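Local coordinates for protein RNA-dependent RNA Polymerase (Bombyx mori cytoplasmic polyhedrosis virus, PDB 6TZ0) that catalyses RNA-templated RNA synthesis inside a double-stranded RNA virus, making plus strands in transcription and minus strands in genome replication, at residues S374-E379 and N586-E591; N669-T674 and E684-N689; C788-T793 and L832-L837. One frame throughout, in Å; residues are numbered along the deposited sequence.

Contact 1: S374-E379 and N586-E591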
loop_
_atom_site.group_PDB
_atom_site.type_symbol
_atom_site.label_atom_id
_atom_site.label_comp_id
_atom_site.label_asym_id
_atom_site.label_seq_id
_atom_site.Cartn_x
_atom_site.Cartn_y
_atom_site.Cartn_z
ATOM N N SER A 374 10.027 31.574 4.879
ATOM C CA SER A 374 9.073 31.094 5.862
ATOM C C SER A 374 7.737 31.805 5.731
ATOM O O SER A 374 7.671 33.001 5.453
ATOM C CB SER A 374 9.626 31.293 7.270
ATOM O OG SER A 374 8.703 30.866 8.229
ATOM N N ASN A 375 6.675 31.055 6.000
ATOM C CA ASN A 375 5.299 31.525 6.011
ATOM C C ASN A 375 5.077 32.490 7.180
ATOM O O ASN A 375 5.904 32.615 8.081
ATOM C CB ASN A 375 4.372 30.313 6.116
ATOM C CG ASN A 375 2.965 30.604 5.707
ATOM O OD1 ASN A 375 2.631 31.729 5.340
ATOM N ND2 ASN A 375 2.118 29.589 5.774
ATOM N N THR A 376 3.930 33.174 7.173
ATOM C CA THR A 376 3.556 34.026 8.299
ATOM C C THR A 376 3.165 33.231 9.537
ATOM O O THR A 376 3.181 33.782 10.640
ATOM C CB THR A 376 2.415 34.960 7.908
ATOM O OG1 THR A 376 1.315 34.194 7.406
ATOM C CG2 THR A 376 2.878 35.934 6.853
ATOM N N ARG A 377 2.836 31.950 9.387
ATOM C CA ARG A 377 2.712 31.025 10.507
ATOM C C ARG A 377 4.053 30.441 10.928
ATOM O O ARG A 377 4.065 29.478 11.700
ATOM C CB ARG A 377 1.766 29.875 10.150
ATOM C CG ARG A 377 0.357 30.264 9.732
ATOM C CD ARG A 377 -0.527 30.733 10.873
ATOM N NE ARG A 377 -0.788 29.674 11.842
ATOM C CZ ARG A 377 -1.381 29.867 13.015
ATOM N NH1 ARG A 377 -1.806 31.074 13.351
ATOM N NH2 ARG A 377 -1.568 28.854 13.843
ATOM N N HIS A 378 5.153 30.984 10.397
ATOM C CA HIS A 378 6.531 30.525 10.599
ATOM C C HIS A 378 6.745 29.095 10.115
ATOM O O HIS A 378 7.626 28.390 10.598
ATOM C CB HIS A 378 6.985 30.694 12.046
ATOM C CG HIS A 378 6.993 32.117 12.501
ATOM N ND1 HIS A 378 5.912 32.704 13.118
ATOM C CD2 HIS A 378 7.936 33.081 12.400
ATOM C CE1 HIS A 378 6.197 33.962 13.398
ATOM N NE2 HIS A 378 7.418 34.216 12.969
ATOM N N GLU A 379 5.975 28.680 9.122
ATOM C CA GLU A 379 6.122 27.379 8.496
ATOM C C GLU A 379 7.045 27.487 7.288
ATOM O O GLU A 379 7.057 28.496 6.583
ATOM C CB GLU A 379 4.752 26.854 8.080
ATOM C CG GLU A 379 3.817 26.657 9.256
ATOM C CD GLU A 379 2.401 26.343 8.833
ATOM O OE1 GLU A 379 2.107 26.402 7.623
ATOM O OE2 GLU A 379 1.573 26.042 9.716
ATOM N N ASN A 586 0.151 36.146 -4.685
ATOM C CA ASN A 586 1.157 36.792 -3.856
ATOM C C ASN A 586 0.847 36.554 -2.388
ATOM O O ASN A 586 -0.307 36.581 -1.961
ATOM C CB ASN A 586 1.220 38.292 -4.122
ATOM C CG ASN A 586 1.787 38.620 -5.474
ATOM O OD1 ASN A 586 2.723 37.982 -5.939
ATOM N ND2 ASN A 586 1.222 39.629 -6.117
ATOM N N MET A 587 1.900 36.353 -1.610
ATOM C CA MET A 587 1.770 35.806 -0.271
ATOM C C MET A 587 2.788 36.484 0.628
ATOM O O MET A 587 3.945 36.636 0.236
ATOM C CB MET A 587 1.983 34.292 -0.334
ATOM C CG MET A 587 1.842 33.511 0.941
ATOM S SD MET A 587 2.016 31.768 0.517
ATOM C CE MET A 587 2.096 31.009 2.127
ATOM N N GLU A 588 2.350 36.926 1.803
ATOM C CA GLU A 588 3.264 37.538 2.760
ATOM C C GLU A 588 4.177 36.471 3.341
ATOM O O GLU A 588 3.738 35.362 3.653
ATOM C CB GLU A 588 2.480 38.238 3.866
ATOM C CG GLU A 588 3.331 39.020 4.834
ATOM C CD GLU A 588 2.512 39.682 5.915
ATOM O OE1 GLU A 588 1.274 39.533 5.895
ATOM O OE2 GLU A 588 3.106 40.342 6.794
ATOM N N VAL A 589 5.460 36.794 3.481
ATOM C CA VAL A 589 6.464 35.760 3.665
ATOM C C VAL A 589 7.615 36.326 4.489
ATOM O O VAL A 589 7.835 37.537 4.526
ATOM C CB VAL A 589 6.909 35.240 2.275
ATOM C CG1 VAL A 589 7.894 36.165 1.594
ATOM C CG2 VAL A 589 7.422 33.870 2.341
ATOM N N PHE A 590 8.327 35.448 5.188
ATOM C CA PHE A 590 9.506 35.832 5.948
ATOM C C PHE A 590 10.762 35.263 5.307
ATOM O O PHE A 590 10.725 34.235 4.631
ATOM C CB PHE A 590 9.442 35.361 7.398
ATOM C CG PHE A 590 8.421 36.070 8.219
ATOM C CD1 PHE A 590 8.576 37.405 8.527
ATOM C CD2 PHE A 590 7.332 35.394 8.732
ATOM C CE1 PHE A 590 7.650 38.064 9.292
ATOM C CE2 PHE A 590 6.403 36.045 9.508
ATOM C CZ PHE A 590 6.559 37.383 9.782
ATOM N N GLU A 591 11.879 35.950 5.526
ATOM C CA GLU A 591 13.169 35.524 5.008
ATOM C C GLU A 591 14.243 35.750 6.057
ATOM O O GLU A 591 14.155 36.679 6.862
ATOM C CB GLU A 591 13.547 36.266 3.724
ATOM C CG GLU A 591 12.709 35.891 2.522
ATOM C CD GLU A 591 13.116 36.628 1.280
ATOM O OE1 GLU A 591 14.001 37.502 1.370
ATOM O OE2 GLU A 591 12.545 36.341 0.212
#
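The rings of His-378 and Phe-590 run nearly parallel, their planes 10° apart, but are offset so much that little of one ring covers the other, with centroids 5.3 Å apart. Phe-590 CE2 lies over one face of the imidazole, 4.0 Å from His-378 NE2. At the phenyl edge, in the ring plane, sits Asn-375 O, beside CD2. Asn-375 O also accepts from His-378 N at 2.9 Å, closing a type I turn from Asn-375 to His-378; with Asn-375 N bonded to Glu-379 O and His-378 in a left-handed backbone conformation, this fits a hairpin turn with a G1 bulge.

Ser-374 and Phe-590 form an antiparallel hydrogen-bonded pair, each N-H reaching the other's carbonyl. Beyond it, the extended Met-587 chain crosses the Asn-375 side chain at about a right angle, and its CE ends against the amide at OD1. Thr-376 CG2, anti to the carbonyl carbon, packs on the aliphatic part of Glu-588, 3.7 Å from Glu-588 CG, while Glu-588 OE2 bonds to Ser-597 OG.

Viral structural protein 4 packs beside the contact, Ala-302 of that chain on Phe-590 and Glu-549 of that chain salt-bridged to Arg-377. Within the polymerase, strand 585-591 lies between 370-375 and 598-602 in an antiparallel sheet whose other outer strand, 380-384, follows the turn.

Contact 2: N669-T674 and E684-N689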
loop_
_atom_site.group_PDB
_atom_site.type_symbol
_atom_site.label_atom_id
_atom_site.label_comp_id
_atom_site.label_asym_id
_atom_site.label_seq_id
_atom_site.Cartn_x
_atom_site.Cartn_y
_atom_site.Cartn_z
ATOM N N ASN A 669 38.409 7.557 -4.197
ATOM C CA ASN A 669 37.782 7.062 -5.406
ATOM C C ASN A 669 36.421 6.446 -5.098
ATOM O O ASN A 669 36.037 6.252 -3.945
ATOM C CB ASN A 669 38.690 6.055 -6.107
ATOM C CG ASN A 669 39.087 4.891 -5.215
ATOM O OD1 ASN A 669 38.761 4.849 -4.031
ATOM N ND2 ASN A 669 39.762 3.917 -5.797
ATOM N N SER A 670 35.689 6.125 -6.151
ATOM C CA SER A 670 34.488 5.323 -6.046
ATOM C C SER A 670 34.703 4.046 -6.836
ATOM O O SER A 670 35.243 4.072 -7.944
ATOM C CB SER A 670 33.263 6.052 -6.577
ATOM O OG SER A 670 33.297 6.159 -7.983
ATOM N N CYS A 671 34.301 2.928 -6.251
ATOM C CA CYS A 671 34.320 1.650 -6.940
ATOM C C CYS A 671 32.913 1.149 -7.226
ATOM O O CYS A 671 32.746 0.020 -7.694
ATOM C CB CYS A 671 35.106 0.635 -6.115
ATOM S SG CYS A 671 34.395 0.386 -4.512
ATOM N N LEU A 672 31.907 1.983 -6.989
ATOM C CA LEU A 672 30.509 1.594 -7.098
ATOM C C LEU A 672 30.105 1.542 -8.563
ATOM O O LEU A 672 30.259 2.528 -9.290
ATOM C CB LEU A 672 29.643 2.585 -6.326
ATOM C CG LEU A 672 28.167 2.332 -6.023
ATOM C CD1 LEU A 672 27.845 2.974 -4.706
ATOM C CD2 LEU A 672 27.266 2.918 -7.076
ATOM N N THR A 673 29.570 0.403 -8.990
ATOM C CA THR A 673 29.149 0.241 -10.374
ATOM C C THR A 673 27.669 0.559 -10.566
ATOM O O THR A 673 27.319 1.482 -11.304
ATOM C CB THR A 673 29.444 -1.181 -10.835
ATOM O OG1 THR A 673 28.692 -2.085 -10.031
ATOM C CG2 THR A 673 30.904 -1.486 -10.661
ATOM N N THR A 674 26.790 -0.204 -9.916
ATOM C CA THR A 674 25.354 0.036 -9.972
ATOM C C THR A 674 24.760 -0.127 -8.583
ATOM O O THR A 674 25.308 -0.821 -7.726
ATOM C CB THR A 674 24.611 -0.919 -10.935
ATOM O OG1 THR A 674 24.846 -2.278 -10.557
ATOM C CG2 THR A 674 25.010 -0.713 -12.394
ATOM N N GLU A 684 23.858 -3.053 -3.661
ATOM C CA GLU A 684 25.069 -2.354 -4.065
ATOM C C GLU A 684 26.066 -3.324 -4.678
ATOM O O GLU A 684 26.289 -4.417 -4.155
ATOM C CB GLU A 684 25.705 -1.652 -2.870
ATOM C CG GLU A 684 24.862 -0.537 -2.313
ATOM C CD GLU A 684 25.450 0.050 -1.060
ATOM O OE1 GLU A 684 26.419 -0.529 -0.531
ATOM O OE2 GLU A 684 24.952 1.094 -0.598
ATOM N N ILE A 685 26.671 -2.916 -5.788
ATOM C CA ILE A 685 27.697 -3.700 -6.466
ATOM C C ILE A 685 28.941 -2.834 -6.602
ATOM O O ILE A 685 28.903 -1.778 -7.245
ATOM C CB ILE A 685 27.220 -4.199 -7.837
ATOM C CG1 ILE A 685 26.021 -5.129 -7.678
ATOM C CG2 ILE A 685 28.316 -4.957 -8.524
ATOM C CD1 ILE A 685 25.311 -5.422 -8.959
ATOM N N PHE A 686 30.039 -3.279 -6.001
ATOM C CA PHE A 686 31.322 -2.591 -6.047
ATOM C C PHE A 686 32.302 -3.428 -6.854
ATOM O O PHE A 686 32.257 -4.657 -6.800
ATOM C CB PHE A 686 31.878 -2.386 -4.638
ATOM C CG PHE A 686 30.978 -1.613 -3.735
ATOM C CD1 PHE A 686 30.931 -0.231 -3.791
ATOM C CD2 PHE A 686 30.177 -2.268 -2.822
ATOM C CE1 PHE A 686 30.098 0.477 -2.956
ATOM C CE2 PHE A 686 29.347 -1.565 -1.981
ATOM C CZ PHE A 686 29.312 -0.189 -2.050
ATOM N N GLN A 687 33.199 -2.780 -7.589
ATOM C CA GLN A 687 34.215 -3.506 -8.344
ATOM C C GLN A 687 35.567 -2.830 -8.196
ATOM O O GLN A 687 35.691 -1.626 -8.430
ATOM C CB GLN A 687 33.847 -3.613 -9.826
ATOM C CG GLN A 687 34.772 -4.517 -10.619
ATOM C CD GLN A 687 34.335 -4.712 -12.051
ATOM O OE1 GLN A 687 33.409 -4.063 -12.523
ATOM N NE2 GLN A 687 34.982 -5.639 -12.743
ATOM N N GLY A 688 36.581 -3.614 -7.834
ATOM C CA GLY A 688 37.932 -3.110 -7.698
ATOM C C GLY A 688 38.797 -4.016 -6.851
ATOM O O GLY A 688 38.714 -5.239 -6.972
ATOM N N ASN A 689 39.650 -3.438 -6.014
ATOM C CA ASN A 689 40.421 -4.206 -5.051
ATOM C C ASN A 689 39.600 -4.433 -3.795
ATOM O O ASN A 689 38.570 -3.797 -3.584
ATOM C CB ASN A 689 41.717 -3.489 -4.691
ATOM C CG ASN A 689 42.742 -3.559 -5.795
ATOM O OD1 ASN A 689 42.970 -4.620 -6.378
ATOM N ND2 ASN A 689 43.357 -2.421 -6.107
#
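Ile-685 O is gripped twice by one residue, Thr-673. Thr-673 N comes in to Ile-685 O at 2.9 Å and nearly straight, 169° at the hydrogen, while Thr-673 OG1 donates to the same Ile-685 O at 2.8 Å from well above the carbonyl plane. OG1 reaches there because chi1 (62°) sets it between the backbone N and the carbonyl carbon. Thr-673, an extra residue between Leu-672 and Thr-674, has a psi of -62°, consistent with a beta bulge; Ile-685 N goes on to Thr-674 O.

On the other side of the sheet, Cys-671 SG comes obliquely to the Phe-686 ring, 3.6 Å from CD1, a sulfur-aromatic contact. Leu-672 CD1 follows, 3.8 Å from Phe-686 CE1, in the non-hydrogen-bonded pair of Leu-672 with Phe-686. Gln-687 N closes the end of the pairing on Cys-671 O.

These strands make the palm motif C hairpin of RNA polymerases, whose tip carries the magnesium-binding Asp-680 and Asp-681. Strand 682-687 is flanked by 541-548, which holds Asp-547. Trp-535 of helix 530-535 packs on Thr-673 and Ile-685; helix 690-705 brings His-696 to Phe-686 and Leu-672, and helix 644-665 sets Val-656 against Leu-672.

Contact 3: C788-T793 and L832-L837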
loop_
_atom_site.group_PDB
_atom_site.type_symbol
_atom_site.label_atom_id
_atom_site.label_comp_id
_atom_site.label_asym_id
_atom_site.label_seq_id
_atom_site.Cartn_x
_atom_site.Cartn_y
_atom_site.Cartn_z
ATOM N N CYS A 788 -9.891 -32.075 -3.463
ATOM C CA CYS A 788 -10.336 -30.768 -2.975
ATOM C C CYS A 788 -11.387 -30.004 -3.783
ATOM O O CYS A 788 -12.281 -29.393 -3.207
ATOM C CB CYS A 788 -9.128 -29.865 -2.716
ATOM S SG CYS A 788 -7.962 -30.551 -1.522
ATOM N N LEU A 789 -11.271 -30.019 -5.103
ATOM C CA LEU A 789 -12.192 -29.273 -5.963
ATOM C C LEU A 789 -13.295 -30.087 -6.645
ATOM O O LEU A 789 -13.964 -29.585 -7.542
ATOM C CB LEU A 789 -11.403 -28.500 -7.023
ATOM C CG LEU A 789 -10.228 -27.650 -6.538
ATOM C CD1 LEU A 789 -9.412 -27.161 -7.722
ATOM C CD2 LEU A 789 -10.712 -26.472 -5.712
ATOM N N ARG A 790 -13.483 -31.333 -6.233
ATOM C CA ARG A 790 -14.469 -32.207 -6.873
ATOM C C ARG A 790 -15.932 -32.194 -6.400
ATOM O O ARG A 790 -16.763 -32.877 -6.993
ATOM C CB ARG A 790 -13.945 -33.643 -6.870
ATOM C CG ARG A 790 -14.621 -34.543 -7.883
ATOM C CD ARG A 790 -13.803 -35.796 -8.117
ATOM N NE ARG A 790 -14.469 -36.705 -9.037
ATOM C CZ ARG A 790 -13.983 -37.886 -9.391
ATOM N NH1 ARG A 790 -12.824 -38.295 -8.901
ATOM N NH2 ARG A 790 -14.652 -38.656 -10.234
ATOM N N ARG A 791 -16.265 -31.428 -5.366
ATOM C CA ARG A 791 -17.642 -31.439 -4.856
ATOM C C ARG A 791 -18.503 -30.213 -5.149
ATOM O O ARG A 791 -18.104 -29.081 -4.891
ATOM C CB ARG A 791 -17.638 -31.668 -3.346
ATOM C CG ARG A 791 -17.143 -33.032 -2.917
ATOM C CD ARG A 791 -17.628 -33.333 -1.513
ATOM N NE ARG A 791 -19.064 -33.105 -1.401
ATOM C CZ ARG A 791 -19.806 -33.507 -0.377
ATOM N NH1 ARG A 791 -21.107 -33.258 -0.363
ATOM N NH2 ARG A 791 -19.249 -34.164 0.630
ATOM N N PHE A 792 -19.684 -30.458 -5.710
ATOM C CA PHE A 792 -20.636 -29.398 -6.017
ATOM C C PHE A 792 -22.057 -29.737 -5.541
ATOM O O PHE A 792 -22.593 -30.780 -5.905
ATOM C CB PHE A 792 -20.632 -29.148 -7.525
ATOM C CG PHE A 792 -21.259 -27.848 -7.935
ATOM C CD1 PHE A 792 -20.653 -26.644 -7.625
ATOM C CD2 PHE A 792 -22.440 -27.831 -8.654
ATOM C CE1 PHE A 792 -21.223 -25.447 -8.006
ATOM C CE2 PHE A 792 -23.015 -26.637 -9.041
ATOM C CZ PHE A 792 -22.406 -25.442 -8.716
ATOM N N THR A 793 -22.670 -28.857 -4.751
ATOM C CA THR A 793 -24.038 -29.054 -4.296
ATOM C C THR A 793 -24.910 -27.950 -4.866
ATOM O O THR A 793 -24.515 -26.781 -4.869
ATOM C CB THR A 793 -24.124 -29.054 -2.771
ATOM O OG1 THR A 793 -23.675 -27.789 -2.268
ATOM C CG2 THR A 793 -23.262 -30.160 -2.193
ATOM N N LEU A 832 -18.113 -33.829 -10.077
ATOM C CA LEU A 832 -17.685 -33.730 -11.458
ATOM C C LEU A 832 -16.696 -34.844 -11.797
ATOM O O LEU A 832 -15.980 -35.330 -10.919
ATOM C CB LEU A 832 -17.084 -32.348 -11.711
ATOM C CG LEU A 832 -16.048 -31.738 -10.764
ATOM C CD1 LEU A 832 -14.612 -32.126 -11.092
ATOM C CD2 LEU A 832 -16.210 -30.230 -10.767
ATOM N N PRO A 833 -16.675 -35.303 -13.047
ATOM C CA PRO A 833 -15.714 -36.341 -13.428
ATOM C C PRO A 833 -14.304 -35.782 -13.514
ATOM O O PRO A 833 -14.086 -34.571 -13.565
ATOM C CB PRO A 833 -16.212 -36.800 -14.801
ATOM C CG PRO A 833 -16.937 -35.627 -15.340
ATOM C CD PRO A 833 -17.585 -34.973 -14.160
ATOM N N LEU A 834 -13.331 -36.697 -13.536
ATOM C CA LEU A 834 -11.938 -36.274 -13.613
ATOM C C LEU A 834 -11.562 -35.735 -14.984
ATOM O O LEU A 834 -10.517 -35.094 -15.111
ATOM C CB LEU A 834 -10.989 -37.416 -13.259
ATOM C CG LEU A 834 -10.928 -37.895 -11.821
ATOM C CD1 LEU A 834 -9.891 -38.978 -11.716
ATOM C CD2 LEU A 834 -10.592 -36.746 -10.924
ATOM N N ALA A 835 -12.383 -35.970 -16.009
ATOM C CA ALA A 835 -12.099 -35.409 -17.322
ATOM C C ALA A 835 -12.316 -33.904 -17.369
ATOM O O ALA A 835 -11.831 -33.256 -18.297
ATOM C CB ALA A 835 -12.957 -36.088 -18.385
ATOM N N TRP A 836 -13.016 -33.337 -16.384
ATOM C CA TRP A 836 -13.213 -31.893 -16.325
ATOM C C TRP A 836 -11.915 -31.153 -16.027
ATOM O O TRP A 836 -11.785 -29.972 -16.365
ATOM C CB TRP A 836 -14.260 -31.562 -15.263
ATOM C CG TRP A 836 -14.592 -30.121 -15.190
ATOM C CD1 TRP A 836 -15.405 -29.422 -16.027
ATOM C CD2 TRP A 836 -14.031 -29.171 -14.287
ATOM N NE1 TRP A 836 -15.430 -28.101 -15.665
ATOM C CE2 TRP A 836 -14.585 -27.920 -14.602
ATOM C CE3 TRP A 836 -13.117 -29.258 -13.236
ATOM C CZ2 TRP A 836 -14.264 -26.767 -13.898
ATOM C CZ3 TRP A 836 -12.805 -28.120 -12.538
ATOM C CH2 TRP A 836 -13.375 -26.890 -12.869
ATOM N N LEU A 837 -10.940 -31.830 -15.413
ATOM C CA LEU A 837 -9.660 -31.208 -15.097
ATOM C C LEU A 837 -8.853 -30.835 -16.331
ATOM O O LEU A 837 -7.963 -29.990 -16.239
ATOM C CB LEU A 837 -8.820 -32.139 -14.224
ATOM C CG LEU A 837 -9.275 -32.382 -12.791
ATOM C CD1 LEU A 837 -8.437 -33.467 -12.146
ATOM C CD2 LEU A 837 -9.157 -31.103 -12.009
#
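Arg-790 NE gives its hydrogen to Leu-832 O at 2.8 Å, the shortest polar bond here. The donor lies nearly along the C=O axis, yet the bond is bent to 137° at the hydrogen, and the oxygen sits 28° out of the guanidinium plane. Arg-790 CG is anti to the backbone N (chi1 -161°), and the chain runs extended from there to NE, passing the same carbonyl on the way, with CG 3.4 Å from Leu-832 O.

Leu-834 crosses the arginine side chain at about a right angle and lays CD2 over one face of the guanidinium, 3.4 Å from Arg-790 NH1, so a methyl group covers part of the charged plane. The far end of the arginine looks toward helix 20-35, where NH2 has a long, weak ion pair with Glu-27.

Strands 791-795 and 827-831 are antiparallel neighbours, joined by backbone bonds between Phe-792 and Leu-830. Just past the strand ends, Leu-832 N makes a weak 3.5 Å bond to Arg-790 O, after which the chain turns through Pro-833 into the 3-10 segment 834-837. Arg-791, which takes no part in the contact, binds ATP in another model of this polymerase, and the side chain of Arg-147, another ATP-binding residue, is about 8 Å from that of Arg-790.

Leu-832 splits its branches: CD1 rests 4.0 Å from Arg-790 CG, while CD2 approaches Leu-789 O and lies above one face of the Trp-836 indole, toward its rim. Met-757 of helix 754-766 packs on both Leu-789 and Trp-836.

Contacts 1 and 2 belong to the same central polymerase domain yet share no element, their centres about 45 Å apart. Contact 2 is buried among helices 530-535, 644-665 and 690-705 near the metal site; contact 1, partly buried at the periphery, borders another viral protein and mixes ring packing with polar turn bonds. Both are antiparallel strand pairings, one with a probable bulge, the other running out into a turn. Contact 3 lies across the chain's centre from each, about 57 Å from contact 2 and 71 Å from contact 1. It too is buried, but a long arginine side chain bonded to a backbone carbonyl does most of the joining, beside an ATP site rather than the catalytic metals.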